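Local coordinates for protein insulinase family protease (Yersinia pestis, PDB 3GO9) that is predicted to be a zinc-dependent protease of the insulinase (M16) family, which probably cleaves peptide bonds in polypeptide substrates, at residues A[18-23]-A[412-417]; A[289-294]-A[420-425]. All coordinates share one frame; numbering follows the deposited sequence. Where two conformers were deposited one is given.

Interaction 1: residues A[18-23]-A[412-417]; sequences EALQPD and QKLRQA
Glu-18 brings its carboxylate up against the end of Lys-413, the two side chains meeting head-on, and OE1 of Glu-18 accepts a hydrogen bond from NZ of Lys-413 at 2.6 Å as part of a salt bridge. OE1 uses its syn lone pair, and OE2 of Glu-18 lies 3.2 Å from NZ of Lys-413, so NZ lies on the side shared by both oxygens, nearer OE1. The lysine chain is otherwise extended, and the bend at chi3 (72°) turns NZ toward the carboxylate of Glu-18. Lysine suits a surface position of helix 408-421, its long aliphatic arm carrying the charge out to the loop. The carboxylate has an apolar neighbour too: CD2 of Leu-414 lies 3.8 Å from OE2 of Glu-18. The other methyl of Leu-414, CD1, meets CD2 of Leu-20 at 3.7 Å. Both leucines also touch Leu-286 of helix 283-309, so the apolar half of the contact joins three elements: the loop before strand 26-30 and two helices. Leucine suits this underside because its branched end offers methyls to several neighbours and needs no polar partner. Gln-410, one turn before Leu-414, ties the same loop down, donating from NE2 to Glu-18 OE1 and Ala-19 O and accepting at OE1 from Gln-21 N. Two donors, an ammonium and an amide, thus grip Glu-18 OE1, which probably favours the ionised carboxylate and restricts its rotation. The loop is therefore held by charge at the surface and by leucine methyls against the helices beneath.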
loop_
_atom_site.group_PDB
_atom_site.type_symbol
_atom_site.label_atom_id
_atom_site.label_comp_id
_atom_site.label_asym_id
_atom_site.label_seq_id
_atom_site.Cartn_x
_atom_site.Cartn_y
_atom_site.Cartn_z
ATOM N N GLU A 18 -9.186 27.082 1.288
ATOM C CA GLU A 18 -8.014 27.192 0.470
ATOM C C GLU A 18 -7.849 25.926 -0.386
ATOM O O GLU A 18 -8.338 24.847 0.005
ATOM C CB GLU A 18 -6.766 27.350 1.340
ATOM C CG GLU A 18 -6.511 26.175 2.242
ATOM C CD GLU A 18 -5.715 26.550 3.456
ATOM O OE1 GLU A 18 -4.466 26.445 3.402
ATOM O OE2 GLU A 18 -6.330 26.980 4.447
ATOM N N ALA A 19 -7.118 26.080 -1.487
ATOM C CA ALA A 19 -6.696 24.985 -2.318
ATOM C C ALA A 19 -5.691 24.107 -1.524
ATOM O O ALA A 19 -4.791 24.636 -0.880
ATOM C CB ALA A 19 -6.033 25.457 -3.557
ATOM N N LEU A 20 -5.820 22.793 -1.631
ATOM C CA LEU A 20 -4.756 21.931 -1.109
ATOM C C LEU A 20 -3.464 22.132 -1.898
ATOM O O LEU A 20 -3.505 22.293 -3.123
ATOM C CB LEU A 20 -5.148 20.449 -1.162
ATOM C CG LEU A 20 -6.373 20.071 -0.354
ATOM C CD1 LEU A 20 -6.667 18.572 -0.602
ATOM C CD2 LEU A 20 -6.181 20.367 1.133
ATOM N N GLN A 21 -2.335 22.124 -1.194
ATOM C CA GLN A 21 -1.006 22.348 -1.729
ATOM C C GLN A 21 -0.250 21.019 -1.768
ATOM O O GLN A 21 0.093 20.482 -0.724
ATOM C CB GLN A 21 -0.211 23.285 -0.781
ATOM C CG GLN A 21 -0.716 24.698 -0.629
ATOM C CD GLN A 21 0.058 25.459 0.445
ATOM O OE1 GLN A 21 1.232 25.150 0.714
ATOM N NE2 GLN A 21 -0.605 26.432 1.093
ATOM N N PRO A 22 0.067 20.519 -2.946
ATOM C CA PRO A 22 1.014 19.394 -3.001
ATOM C C PRO A 22 2.298 19.719 -2.308
ATOM O O PRO A 22 2.731 20.850 -2.325
ATOM C CB PRO A 22 1.256 19.191 -4.506
ATOM C CG PRO A 22 -0.051 19.769 -5.163
ATOM C CD PRO A 22 -0.332 20.967 -4.303
ATOM N N ASP A 23 2.934 18.747 -1.667
ATOM C CA ASP A 23 4.101 19.061 -0.868
ATOM C C ASP A 23 5.245 19.466 -1.802
ATOM O O ASP A 23 5.685 18.653 -2.601
ATOM C CB ASP A 23 4.477 17.813 -0.056
ATOM C CG ASP A 23 5.682 18.023 0.832
ATOM O OD1 ASP A 23 6.265 19.123 0.832
ATOM O OD2 ASP A 23 6.034 17.083 1.572
ATOM N N GLN A 412 -0.471 20.888 9.032
ATOM C CA GLN A 412 -0.543 21.252 10.440
ATOM C C GLN A 412 -1.724 22.209 10.719
ATOM O O GLN A 412 -2.478 22.050 11.691
ATOM C CB GLN A 412 0.793 21.884 10.809
ATOM C CG GLN A 412 0.927 22.261 12.230
ATOM C CD GLN A 412 2.317 22.871 12.479
ATOM O OE1 GLN A 412 2.974 22.559 13.462
ATOM N NE2 GLN A 412 2.775 23.710 11.546
ATOM N N LYS A 413 -1.900 23.193 9.850
ATOM C CA LYS A 413 -2.941 24.148 9.969
ATOM C C LYS A 413 -4.333 23.504 9.784
ATOM O O LYS A 413 -5.257 23.705 10.595
ATOM C CB LYS A 413 -2.746 25.269 8.955
ATOM C CG LYS A 413 -3.806 26.317 8.938
ATOM C CD LYS A 413 -3.596 27.293 7.831
ATOM C CE LYS A 413 -3.884 26.720 6.478
ATOM N NZ LYS A 413 -3.388 27.646 5.418
ATOM N N LEU A 414 -4.496 22.765 8.697
ATOM C CA LEU A 414 -5.794 22.131 8.452
ATOM C C LEU A 414 -6.161 21.101 9.524
ATOM O O LEU A 414 -7.325 21.026 9.952
ATOM C CB LEU A 414 -5.824 21.533 7.049
ATOM C CG LEU A 414 -5.763 22.551 5.899
ATOM C CD1 LEU A 414 -5.811 21.799 4.501
ATOM C CD2 LEU A 414 -6.892 23.545 5.903
ATOM N N ARG A 415 -5.189 20.305 9.977
ATOM C CA ARG A 415 -5.424 19.274 10.996
ATOM C C ARG A 415 -5.761 19.944 12.336
ATOM O O ARG A 415 -6.685 19.509 13.042
ATOM C CB ARG A 415 -4.171 18.394 11.174
ATOM C CG ARG A 415 -4.354 17.234 12.191
ATOM C CD ARG A 415 -5.214 16.192 11.673
ATOM N NE ARG A 415 -5.307 15.110 12.632
ATOM C CZ ARG A 415 -6.087 14.044 12.499
ATOM N NH1 ARG A 415 -6.894 13.883 11.461
ATOM N NH2 ARG A 415 -6.046 13.118 13.435
ATOM N N GLN A 416 -5.028 21.006 12.693
ATOM C CA GLN A 416 -5.390 21.768 13.904
ATOM C C GLN A 416 -6.833 22.262 13.825
ATOM O O GLN A 416 -7.577 22.230 14.799
ATOM C CB GLN A 416 -4.471 22.959 14.204
ATOM C CG GLN A 416 -4.691 23.565 15.600
ATOM C CD GLN A 416 -4.499 22.512 16.740
ATOM O OE1 GLN A 416 -3.366 22.141 17.062
ATOM N NE2 GLN A 416 -5.602 22.009 17.300
ATOM N N ALA A 417 -7.230 22.809 12.698
ATOM C CA ALA A 417 -8.571 23.348 12.597
ATOM C C ALA A 417 -9.602 22.236 12.686
ATOM O O ALA A 417 -10.663 22.421 13.325
ATOM C CB ALA A 417 -8.732 24.150 11.313
#

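Interaction 2: residues A[289-294]-A[420-425]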
loop_
_atom_site.group_PDB
_atom_site.type_symbol
_atom_site.label_atom_id
_atom_site.label_comp_id
_atom_site.label_asym_id
_atom_site.label_seq_id
_atom_site.Cartn_x
_atom_site.Cartn_y
_atom_site.Cartn_z
ATOM N N TYR A 289 -12.943 12.942 5.319
ATOM C CA TYR A 289 -12.071 11.768 5.489
ATOM C C TYR A 289 -11.566 11.710 6.924
ATOM O O TYR A 289 -11.622 10.654 7.577
ATOM C CB TYR A 289 -10.881 11.740 4.480
ATOM C CG TYR A 289 -9.835 10.725 4.831
ATOM C CD1 TYR A 289 -10.088 9.365 4.681
ATOM C CD2 TYR A 289 -8.638 11.088 5.445
ATOM C CE1 TYR A 289 -9.211 8.430 5.039
ATOM C CE2 TYR A 289 -7.718 10.137 5.778
ATOM C CZ TYR A 289 -8.003 8.792 5.597
ATOM O OH TYR A 289 -7.056 7.851 5.992
ATOM N N TRP A 290 -11.101 12.846 7.443
ATOM C CA TRP A 290 -10.514 12.820 8.764
ATOM C C TRP A 290 -11.564 12.485 9.833
ATOM O O TRP A 290 -11.237 11.816 10.833
ATOM C CB TRP A 290 -9.831 14.133 9.113
ATOM C CG TRP A 290 -8.434 14.301 8.538
ATOM C CD1 TRP A 290 -7.561 13.305 8.182
ATOM C CD2 TRP A 290 -7.717 15.533 8.356
ATOM N NE1 TRP A 290 -6.342 13.851 7.800
ATOM C CE2 TRP A 290 -6.429 15.214 7.904
ATOM C CE3 TRP A 290 -8.034 16.859 8.547
ATOM C CZ2 TRP A 290 -5.464 16.225 7.625
ATOM C CZ3 TRP A 290 -7.098 17.840 8.275
ATOM C CH2 TRP A 290 -5.848 17.525 7.818
ATOM N N ARG A 291 -12.802 12.938 9.636
ATOM C CA ARG A 291 -13.883 12.634 10.580
ATOM C C ARG A 291 -14.149 11.138 10.568
ATOM O O ARG A 291 -14.330 10.502 11.644
ATOM C CB ARG A 291 -15.171 13.371 10.265
ATOM C CG ARG A 291 -16.179 13.246 11.395
ATOM C CD ARG A 291 -17.464 13.969 11.157
ATOM N NE ARG A 291 -17.283 15.424 11.193
ATOM C CZ ARG A 291 -18.281 16.307 11.021
ATOM N NH1 ARG A 291 -19.525 15.902 10.797
ATOM N NH2 ARG A 291 -18.020 17.604 11.054
ATOM N N SER A 292 -14.174 10.572 9.372
ATOM C CA SER A 292 -14.448 9.138 9.206
ATOM C C SER A 292 -13.318 8.310 9.808
ATOM O O SER A 292 -13.574 7.356 10.585
ATOM C CB SER A 292 -14.602 8.819 7.744
ATOM O OG SER A 292 -15.824 9.357 7.306
ATOM N N ASP A 293 -12.075 8.659 9.475
ATOM C CA ASP A 293 -10.877 7.981 10.007
ATOM C C ASP A 293 -10.848 8.035 11.537
ATOM O O ASP A 293 -10.538 7.045 12.197
ATOM C CB ASP A 293 -9.645 8.674 9.412
ATOM C CG ASP A 293 -8.309 8.265 10.054
ATOM O OD1 ASP A 293 -7.911 7.118 9.904
ATOM O OD2 ASP A 293 -7.605 9.155 10.625
ATOM N N LEU A 294 -11.159 9.204 12.104
ATOM C CA LEU A 294 -11.072 9.362 13.552
ATOM C C LEU A 294 -12.160 8.531 14.267
ATOM O O LEU A 294 -11.895 8.029 15.371
ATOM C CB LEU A 294 -11.074 10.819 13.972
ATOM C CG LEU A 294 -10.905 11.073 15.469
ATOM C CD1 LEU A 294 -9.609 10.505 16.003
ATOM C CD2 LEU A 294 -11.002 12.574 15.741
ATOM N N SER A 420 -9.742 21.198 16.431
ATOM C CA SER A 420 -10.332 22.197 17.317
ATOM C C SER A 420 -11.808 22.377 17.065
ATOM O O SER A 420 -12.541 22.835 17.978
ATOM C CB SER A 420 -9.608 23.545 17.176
ATOM O OG SER A 420 -8.294 23.358 17.661
ATOM N N GLY A 421 -12.239 22.073 15.836
ATOM C CA GLY A 421 -13.617 22.248 15.414
ATOM C C GLY A 421 -14.531 21.059 15.721
ATOM O O GLY A 421 -15.737 21.218 15.837
ATOM N N LEU A 422 -13.957 19.875 15.851
ATOM C CA LEU A 422 -14.740 18.679 16.018
ATOM C C LEU A 422 -15.485 18.631 17.360
ATOM O O LEU A 422 -14.893 18.889 18.404
ATOM C CB LEU A 422 -13.847 17.469 15.934
ATOM C CG LEU A 422 -14.555 16.125 15.798
ATOM C CD1 LEU A 422 -15.357 16.038 14.534
ATOM C CD2 LEU A 422 -13.524 15.000 15.864
ATOM N N THR A 423 -16.767 18.316 17.309
ATOM C CA THR A 423 -17.574 18.129 18.529
ATOM C C THR A 423 -17.890 16.668 18.828
ATOM O O THR A 423 -17.831 15.806 17.947
ATOM C CB THR A 423 -18.897 18.895 18.442
ATOM O OG1 THR A 423 -19.729 18.312 17.433
ATOM C CG2 THR A 423 -18.604 20.381 18.090
ATOM N N LEU A 424 -18.246 16.398 20.084
ATOM C CA LEU A 424 -18.729 15.053 20.436
ATOM C C LEU A 424 -19.854 14.623 19.540
ATOM O O LEU A 424 -19.897 13.496 19.098
ATOM C CB LEU A 424 -19.299 15.065 21.859
ATOM C CG LEU A 424 -19.753 13.725 22.413
ATOM C CD1 LEU A 424 -18.671 12.668 22.465
ATOM C CD2 LEU A 424 -20.320 14.014 23.830
ATOM N N ALA A 425 -20.834 15.504 19.339
ATOM C CA ALA A 425 -21.991 15.184 18.538
ATOM C C ALA A 425 -21.610 14.742 17.132
ATOM O O ALA A 425 -22.230 13.840 16.567
ATOM C CB ALA A 425 -22.893 16.355 18.463
#
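This is apolar helix-to-turn packing in the helical layer of an M16-type fold, where helix 283-309 meets the short link between helices 408-421 and 424-435. Leu-422 is the residue on which the link turns: it is the first to leave helical geometry after helix 408-421, and its side chain points at helix 283-309. A chi1 of -168° carries its CG toward that helix, and the fork there gives CD1 and CD2 different partners. CD2 of Leu-422 packs against CD2 of Leu-294 at 3.5 Å, a close contact between two buried, branched side chains, while CD1 faces the arginine one turn earlier on the helix. Leucine fits both places because a branched, uncharged end can fill space among neighbouring helices without needing a polar partner. Helix 362-377 joins the cluster, with Lys-372 touching Leu-294 and Met-369 touching Leu-422. At Thr-423 the next helix begins with a capping box: the threonine is the N-cap, its side chain capping a backbone N just beyond 420-425, and the side chain of Glu-426 returns the bond, its OE1 taking the backbone N of Thr-423. Outside the two segments, the same glutamate also makes a long, weak ion pair through OE2 with NH2 of Arg-291. Of the two leucines, Arg-291 meets only Leu-422. The arginine chain bends at chi3 (-69°), and its NE comes to 3.9 Å from CD1 of Leu-422, the methyl approaching the guanidinium obliquely.

Interactions 1 and 2 both use helix 408-421, the first partway along it and the second at its C-terminal end, with centres 16 Å apart. Interaction 1 is a surface contact that fastens the N-terminal loop by a salt bridge and one leucine pair; interaction 2 is largely buried, has no hydrogen bond between its segments, and relies on leucine methyls. Helix 283-309 connects them, since Trp-290 in 289-294 packs on 412-417: NH1 of Arg-415 lies 3.3 Å from CG of Trp-290 in a cation-pi contact, and CZ3 of Trp-290 is 3.6 Å from O of Leu-414. A salt bridge thus spans interaction 1, and none spans interaction 2.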